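Local coordinates for ATP-citrate lyase beta-subunit (Chlorobium limicola, PDB 6HXJ), which is the beta-subunit of ATP-citrate lyase, which probably converts citrate, CoA and ATP into acetyl-CoA, oxaloacetate, ADP and phosphate, at residues Ser333-Ile336 and Asn337-Glu341; Lys370-Glu374 and Glu375-Ile379; Asp390-Asp393 and Leu394-Ser398. One frame throughout, in Å; residues are numbered along the deposited sequence.

Contact 1 of 3, residues Ser333-Ile336 and Asn337-Glu341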
loop_
_atom_site.group_PDB
_atom_site.type_symbol
_atom_site.label_atom_id
_atom_site.label_comp_id
_atom_site.label_asym_id
_atom_site.label_seq_id
_atom_site.Cartn_x
_atom_site.Cartn_y
_atom_site.Cartn_z
ATOM N N SER A 333 28.976 -37.824 -9.195
ATOM C CA SER A 333 27.913 -38.190 -8.248
ATOM C C SER A 333 26.862 -39.103 -8.919
ATOM O O SER A 333 26.384 -40.058 -8.291
ATOM C CB SER A 333 27.282 -36.949 -7.616
ATOM O OG SER A 333 26.231 -36.393 -8.396
ATOM N N GLY A 334 26.575 -38.835 -10.196
ATOM C CA GLY A 334 25.657 -39.630 -11.003
ATOM C C GLY A 334 26.223 -41.017 -11.228
ATOM O O GLY A 334 25.486 -41.986 -11.153
ATOM N N ILE A 335 27.570 -41.120 -11.458
ATOM C CA ILE A 335 28.342 -42.374 -11.641
ATOM C C ILE A 335 28.347 -43.159 -10.335
ATOM O O ILE A 335 28.083 -44.359 -10.349
ATOM C CB ILE A 335 29.809 -42.171 -12.213
ATOM C CG1 ILE A 335 29.794 -41.585 -13.637
ATOM C CG2 ILE A 335 30.631 -43.491 -12.206
ATOM C CD1 ILE A 335 31.136 -41.108 -14.173
ATOM N N ILE A 336 28.622 -42.472 -9.211
ATOM C CA ILE A 336 28.657 -43.052 -7.865
ATOM C C ILE A 336 27.284 -43.615 -7.521
ATOM O O ILE A 336 27.200 -44.782 -7.134
ATOM C CB ILE A 336 29.209 -42.066 -6.778
ATOM C CG1 ILE A 336 30.697 -41.756 -6.991
ATOM C CG2 ILE A 336 28.996 -42.620 -5.359
ATOM C CD1 ILE A 336 31.187 -40.508 -6.284
ATOM N N ASN A 337 26.214 -42.804 -7.690
ATOM C CA ASN A 337 24.831 -43.226 -7.425
ATOM C C ASN A 337 24.450 -44.485 -8.214
ATOM O O ASN A 337 23.977 -45.451 -7.612
ATOM C CB ASN A 337 23.864 -42.076 -7.623
ATOM C CG ASN A 337 23.853 -41.223 -6.388
ATOM O OD1 ASN A 337 23.574 -41.714 -5.278
ATOM N ND2 ASN A 337 24.271 -39.964 -6.533
ATOM N N GLY A 338 24.802 -44.511 -9.498
ATOM C CA GLY A 338 24.590 -45.657 -10.372
ATOM C C GLY A 338 25.436 -46.868 -10.020
ATOM O O GLY A 338 25.031 -47.993 -10.309
ATOM N N PHE A 339 26.625 -46.655 -9.416
ATOM C CA PHE A 339 27.499 -47.748 -8.967
ATOM C C PHE A 339 26.946 -48.371 -7.695
ATOM O O PHE A 339 27.001 -49.585 -7.542
ATOM C CB PHE A 339 28.932 -47.258 -8.718
ATOM C CG PHE A 339 29.859 -47.244 -9.910
ATOM C CD1 PHE A 339 29.621 -48.068 -11.012
ATOM C CD2 PHE A 339 31.000 -46.464 -9.906
ATOM C CE1 PHE A 339 30.479 -48.059 -12.112
ATOM C CE2 PHE A 339 31.873 -46.474 -10.999
ATOM C CZ PHE A 339 31.600 -47.266 -12.099
ATOM N N ARG A 340 26.409 -47.531 -6.790
ATOM C CA ARG A 340 25.781 -47.913 -5.536
ATOM C C ARG A 340 24.487 -48.676 -5.816
ATOM O O ARG A 340 24.219 -49.696 -5.164
ATOM C CB ARG A 340 25.490 -46.653 -4.704
ATOM C CG ARG A 340 26.723 -46.024 -4.057
ATOM C CD ARG A 340 26.397 -45.276 -2.787
ATOM N NE ARG A 340 26.328 -43.812 -2.871
ATOM C CZ ARG A 340 27.233 -42.983 -2.353
ATOM N NH1 ARG A 340 28.353 -43.458 -1.819
ATOM N NH2 ARG A 340 27.071 -41.670 -2.456
ATOM N N GLU A 341 23.704 -48.188 -6.807
ATOM C CA GLU A 341 22.437 -48.785 -7.245
ATOM C C GLU A 341 22.669 -50.189 -7.838
ATOM O O GLU A 341 21.945 -51.135 -7.552
ATOM C CB GLU A 341 21.747 -47.856 -8.272
ATOM C CG GLU A 341 20.244 -48.076 -8.420
ATOM C CD GLU A 341 19.725 -49.187 -9.326
ATOM O OE1 GLU A 341 20.539 -49.867 -9.999
ATOM O OE2 GLU A 341 18.484 -49.360 -9.377
#
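Ser-333 meets Asn-337 one helical turn further on. Its carbonyl O accepts the backbone N of Asn-337 at 2.8 Å, a nearly straight bond with an N-H...O angle of 167°. The amide of the same asparagine folds back along the helix. Its CG stands beside the backbone N, chi1 -82°, and this brings ND2 to 2.8 Å from Ser-333 O. That second bond is weak because it is strongly bent. The hydroxyl of Ser-333 is held by Ala-330 O. Gly-334, which has no side chain, offers its carbonyl O to Gly-338 N. At Ile-335 the branch that touches is CG2. It lies beside the Phe-339 ring, 3.4 Å from CE2, and the two side chains point the same way. Ile-335 O accepts Phe-339 N and also sits obliquely near the ring. An alanine in place of Phe-339 would probably open a gap beside Ile-335 CG2 and take from Ile-316 and Phe-377 the ring they pack against. Ile-336 does a different job. Its CG2 is 3.5 Å above the centre of the Arg-340 guanidinium, measured from the plane, and so backs one face of that group. NH1 of Arg-340 is paired with Glu-375. Ile-336 O accepts Arg-340 N along the same turn. The helix 328-344 links strands 315-318 and 352-356 in a beta-alpha-beta crossover. Phe-339 and Ile-335 pack on strand 315-318, and Ile-335 also meets helix 297-309. Ile-336 faces helix 362-371 through Ala-368 and Ile-369.

Contact 2 of 3, residues Lys370-Glu374 and Glu375-Ile379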
loop_
_atom_site.group_PDB
_atom_site.type_symbol
_atom_site.label_atom_id
_atom_site.label_comp_id
_atom_site.label_asym_id
_atom_site.label_seq_id
_atom_site.Cartn_x
_atom_site.Cartn_y
_atom_site.Cartn_z
ATOM N N LYS A 370 36.871 -42.209 -4.666
ATOM C CA LYS A 370 37.834 -43.002 -3.894
ATOM C C LYS A 370 37.229 -43.405 -2.539
ATOM O O LYS A 370 37.673 -44.392 -1.953
ATOM C CB LYS A 370 39.190 -42.281 -3.747
ATOM C CG LYS A 370 40.367 -43.231 -3.531
ATOM C CD LYS A 370 41.734 -42.605 -3.838
ATOM C CE LYS A 370 42.880 -43.597 -3.716
ATOM N NZ LYS A 370 42.868 -44.641 -4.786
ATOM N N GLN A 371 36.191 -42.688 -2.056
ATOM C CA GLN A 371 35.491 -43.073 -0.827
ATOM C C GLN A 371 34.800 -44.397 -1.085
ATOM O O GLN A 371 34.776 -45.232 -0.186
ATOM C CB GLN A 371 34.459 -42.019 -0.430
ATOM C CG GLN A 371 33.661 -42.332 0.828
ATOM C CD GLN A 371 32.598 -41.291 1.086
ATOM O OE1 GLN A 371 31.831 -40.898 0.199
ATOM N NE2 GLN A 371 32.492 -40.867 2.333
ATOM N N LEU A 372 34.288 -44.613 -2.317
ATOM C CA LEU A 372 33.646 -45.875 -2.681
ATOM C C LEU A 372 34.486 -47.116 -2.347
ATOM O O LEU A 372 33.944 -48.211 -2.363
ATOM C CB LEU A 372 33.174 -45.921 -4.132
ATOM C CG LEU A 372 31.869 -45.216 -4.462
ATOM C CD1 LEU A 372 31.661 -45.182 -5.961
ATOM C CD2 LEU A 372 30.682 -45.926 -3.864
ATOM N N GLN A 373 35.772 -46.955 -1.970
ATOM C CA GLN A 373 36.635 -48.031 -1.475
ATOM C C GLN A 373 36.157 -48.551 -0.113
ATOM O O GLN A 373 36.286 -49.756 0.142
ATOM C CB GLN A 373 38.101 -47.561 -1.328
ATOM C CG GLN A 373 38.910 -47.574 -2.618
ATOM C CD GLN A 373 40.254 -46.860 -2.566
ATOM O OE1 GLN A 373 40.737 -46.372 -3.587
ATOM N NE2 GLN A 373 40.919 -46.802 -1.412
ATOM N N GLU A 374 35.608 -47.677 0.753
ATOM C CA GLU A 374 35.217 -48.168 2.068
ATOM C C GLU A 374 33.866 -48.925 2.002
ATOM O O GLU A 374 33.586 -49.746 2.878
ATOM C CB GLU A 374 35.317 -47.127 3.223
ATOM C CG GLU A 374 34.513 -45.846 3.165
ATOM C CD GLU A 374 35.258 -44.619 3.672
ATOM O OE1 GLU A 374 35.783 -43.853 2.830
ATOM O OE2 GLU A 374 35.371 -44.457 4.909
ATOM N N GLU A 375 33.130 -48.775 0.885
ATOM C CA GLU A 375 31.881 -49.470 0.624
ATOM C C GLU A 375 32.114 -50.857 0.009
ATOM O O GLU A 375 31.146 -51.531 -0.336
ATOM C CB GLU A 375 30.957 -48.607 -0.242
ATOM C CG GLU A 375 30.405 -47.396 0.496
ATOM C CD GLU A 375 29.749 -46.363 -0.394
ATOM O OE1 GLU A 375 30.206 -45.196 -0.390
ATOM O OE2 GLU A 375 28.767 -46.720 -1.085
ATOM N N GLY A 376 33.376 -51.277 -0.101
ATOM C CA GLY A 376 33.762 -52.595 -0.603
ATOM C C GLY A 376 34.035 -52.741 -2.090
ATOM O O GLY A 376 34.212 -53.866 -2.577
ATOM N N PHE A 377 34.071 -51.611 -2.826
ATOM C CA PHE A 377 34.334 -51.595 -4.270
ATOM C C PHE A 377 35.832 -51.742 -4.537
ATOM O O PHE A 377 36.640 -51.050 -3.897
ATOM C CB PHE A 377 33.851 -50.269 -4.894
ATOM C CG PHE A 377 32.362 -50.128 -5.045
ATOM C CD1 PHE A 377 31.730 -50.505 -6.220
ATOM C CD2 PHE A 377 31.597 -49.553 -4.038
ATOM C CE1 PHE A 377 30.352 -50.352 -6.370
ATOM C CE2 PHE A 377 30.214 -49.421 -4.180
ATOM C CZ PHE A 377 29.606 -49.805 -5.350
ATOM N N ASP A 378 36.200 -52.610 -5.514
ATOM C CA ASP A 378 37.591 -52.800 -5.964
ATOM C C ASP A 378 37.926 -51.648 -6.986
ATOM O O ASP A 378 38.177 -51.880 -8.172
ATOM C CB ASP A 378 37.751 -54.210 -6.576
ATOM C CG ASP A 378 39.168 -54.771 -6.581
ATOM O OD1 ASP A 378 40.088 -54.071 -7.062
ATOM O OD2 ASP A 378 39.340 -55.946 -6.193
ATOM N N ILE A 379 37.891 -50.403 -6.490
ATOM C CA ILE A 379 38.063 -49.195 -7.287
ATOM C C ILE A 379 39.470 -48.573 -7.136
ATOM O O ILE A 379 39.922 -48.295 -6.019
ATOM C CB ILE A 379 36.894 -48.183 -6.993
ATOM C CG1 ILE A 379 36.930 -46.955 -7.930
ATOM C CG2 ILE A 379 36.799 -47.760 -5.517
ATOM C CD1 ILE A 379 35.603 -46.244 -8.068
#
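Leu-372 and Phe-377 both carry CG beside the backbone N, with chi1 -79° and -74°, and these torsions let the two side chains meet at an oblique angle. CD2 of Leu-372 is the branch that touches. It lies 3.5 Å from Phe-377 CE2. The same methyl meets the carboxylate of Glu-375, 3.5 Å from OE2. Glu-375 has an extended chain beyond CG, which carries its acid group over to the leucine. The carbonyl O of Leu-372 comes to the edge of the Phe-377 ring, near its plane, 3.2 Å from CD2. It also receives two weak backbone bonds, from Glu-375 N and Phe-377 N. Gln-373 to Gly-376 form a type I beta turn. It is closed by Gly-376 N on Gln-373 O at 3.3 Å, with the donor well above the carbonyl plane. Gly-376 has a positive phi of 91°, a backbone angle at which a CB would collide with the carbonyl O of Glu-375. The side chain of Gln-373 crosses that of Ile-379 at about a right angle, CG to CG2 3.6 Å. Lys-370 NZ donates to Gln-373 OE1 at 3.0 Å, in the carbonyl plane, which helps to fix the turn of that amide. The reversal takes the chain from helix 362-371 into strand 378-382, the second half of a beta-alpha-beta unit. Chemically the contact is divided. Leucine, phenylalanine and isoleucine give an apolar inner side, packed on Ile-336, Phe-339 and Ile-353. The acid of Glu-375 is salt-bridged to Arg-340, which would probably favour its charged form although a methyl group lies against it.

Contact 3 of 3, residues Asp390-Asp393 and Leu394-Ser398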
loop_
_atom_site.group_PDB
_atom_site.type_symbol
_atom_site.label_atom_id
_atom_site.label_comp_id
_atom_site.label_asym_id
_atom_site.label_seq_id
_atom_site.Cartn_x
_atom_site.Cartn_y
_atom_site.Cartn_z
ATOM N N ASP A 390 46.465 -45.150 -20.047
ATOM C CA ASP A 390 47.370 -46.095 -19.379
ATOM C C ASP A 390 46.686 -46.882 -18.271
ATOM O O ASP A 390 47.275 -47.839 -17.775
ATOM C CB ASP A 390 48.668 -45.448 -18.915
ATOM C CG ASP A 390 49.668 -45.228 -20.045
ATOM O OD1 ASP A 390 49.294 -45.442 -21.235
ATOM O OD2 ASP A 390 50.831 -44.866 -19.746
ATOM N N ILE A 391 45.416 -46.566 -17.950
ATOM C CA ILE A 391 44.634 -47.368 -17.000
ATOM C C ILE A 391 44.194 -48.671 -17.668
ATOM O O ILE A 391 43.993 -49.663 -16.975
ATOM C CB ILE A 391 43.458 -46.616 -16.325
ATOM C CG1 ILE A 391 42.535 -45.908 -17.353
ATOM C CG2 ILE A 391 43.985 -45.659 -15.255
ATOM C CD1 ILE A 391 41.150 -45.494 -16.815
ATOM N N VAL A 392 44.108 -48.680 -19.019
ATOM C CA VAL A 392 43.765 -49.848 -19.835
ATOM C C VAL A 392 44.861 -50.920 -19.664
ATOM O O VAL A 392 44.547 -52.104 -19.607
ATOM C CB VAL A 392 43.528 -49.435 -21.319
ATOM C CG1 VAL A 392 43.505 -50.631 -22.259
ATOM C CG2 VAL A 392 42.262 -48.597 -21.472
ATOM N N ASP A 393 46.122 -50.494 -19.505
ATOM C CA ASP A 393 47.262 -51.403 -19.312
ATOM C C ASP A 393 47.164 -52.072 -17.948
ATOM O O ASP A 393 47.217 -53.303 -17.855
ATOM C CB ASP A 393 48.604 -50.653 -19.455
ATOM C CG ASP A 393 48.825 -49.826 -20.736
ATOM O OD1 ASP A 393 47.950 -49.864 -21.641
ATOM O OD2 ASP A 393 49.871 -49.131 -20.826
ATOM N N LEU A 394 46.942 -51.249 -16.909
ATOM C CA LEU A 394 46.786 -51.662 -15.520
ATOM C C LEU A 394 45.636 -52.657 -15.364
ATOM O O LEU A 394 45.723 -53.584 -14.547
ATOM C CB LEU A 394 46.561 -50.427 -14.646
ATOM C CG LEU A 394 47.824 -49.805 -14.052
ATOM C CD1 LEU A 394 48.719 -49.157 -15.106
ATOM C CD2 LEU A 394 47.469 -48.792 -13.029
ATOM N N ALA A 395 44.582 -52.483 -16.191
ATOM C CA ALA A 395 43.401 -53.331 -16.222
ATOM C C ALA A 395 43.697 -54.652 -16.943
ATOM O O ALA A 395 43.255 -55.702 -16.471
ATOM C CB ALA A 395 42.257 -52.602 -16.897
ATOM N N MET A 396 44.462 -54.604 -18.069
ATOM C CA MET A 396 44.865 -55.776 -18.861
ATOM C C MET A 396 45.774 -56.696 -18.047
ATOM O O MET A 396 45.659 -57.920 -18.134
ATOM C CB MET A 396 45.602 -55.350 -20.142
ATOM C CG MET A 396 44.708 -54.778 -21.245
ATOM S SD MET A 396 43.269 -55.752 -21.794
ATOM C CE MET A 396 44.070 -57.347 -22.254
ATOM N N LYS A 397 46.667 -56.096 -17.247
ATOM C CA LYS A 397 47.609 -56.814 -16.398
ATOM C C LYS A 397 46.900 -57.586 -15.276
ATOM O O LYS A 397 47.356 -58.669 -14.920
ATOM C CB LYS A 397 48.695 -55.863 -15.868
ATOM C CG LYS A 397 49.631 -55.328 -16.956
ATOM C CD LYS A 397 50.514 -54.204 -16.421
ATOM C CE LYS A 397 51.332 -53.541 -17.508
ATOM N NZ LYS A 397 52.195 -52.460 -16.970
ATOM N N SER A 398 45.749 -57.091 -14.783
ATOM C CA SER A 398 44.948 -57.751 -13.744
ATOM C C SER A 398 44.104 -58.898 -14.346
ATOM O O SER A 398 42.864 -58.866 -14.363
ATOM C CB SER A 398 44.069 -56.729 -13.024
ATOM O OG SER A 398 43.434 -57.302 -11.894
#
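Leu-394 reaches back to Asp-390 through one methyl. Its CD1 lies 3.3 Å from the carbonyl O of Asp-390, while its CB passes near Ile-391 O. Ala-395 comes next. Its N donates to Ile-391 O at 3.0 Å, with the N-H...O angle bent to 140°. Its CB sits 3.4 Å from that same oxygen and also close to Val-392 O. Met-396 N donates to Val-392 O at 2.9 Å. The methionine side chain bends at both chi2 and chi3. Its CG stands beside the backbone N, chi1 -75°, and this puts CG 3.1 Å from Val-392 O. The apolar touch between Val-392 CG1 and Met-396 CG is looser, at 4.4 Å. Lys-397 N donates to Asp-393 O at 2.9 Å, nearly in line with the C=O bond. The chain of Lys-397 is extended beyond CG and starts out alongside that oxygen. Its amine does not pair with the acid of Asp-393: NZ stays 5.6 Å from OD2. The opposite charges may still attract each other weakly across this distance. Asp-393 OD1 has a long, weak ion pair with Arg-281. All these backbone bonds belong to the short helix 391-397 that ends the chain, and they run from each residue to the one four before it. One side of this helix packs on the sheet. Ile-391 and Ala-395 touch strand 315-318 through Ile-317, and Leu-394 and Ala-395 touch Trp-354 of strand 352-356. Val-392 packs against helix 268-280 through Tyr-274, Ala-277 and Val-278.

From the N terminus, contact 1 comes first, as turns within helix 328-344. Contact 2 follows, closing the short turn between helix 362-371 and strand 378-382. Contact 3 comes last, in the helix that ends the chain. The three lie in series, so none nests in or crosses another. All are local, and all belong to the citrate-binding family region. Contacts 1 and 2 touch through a salt bridge and apolar packing, which tie two successive beta-alpha-beta units side by side. Contact 3 touches neither, but its helix packs on strands 315-318 and 352-356, the pair joined by the helix of contact 1.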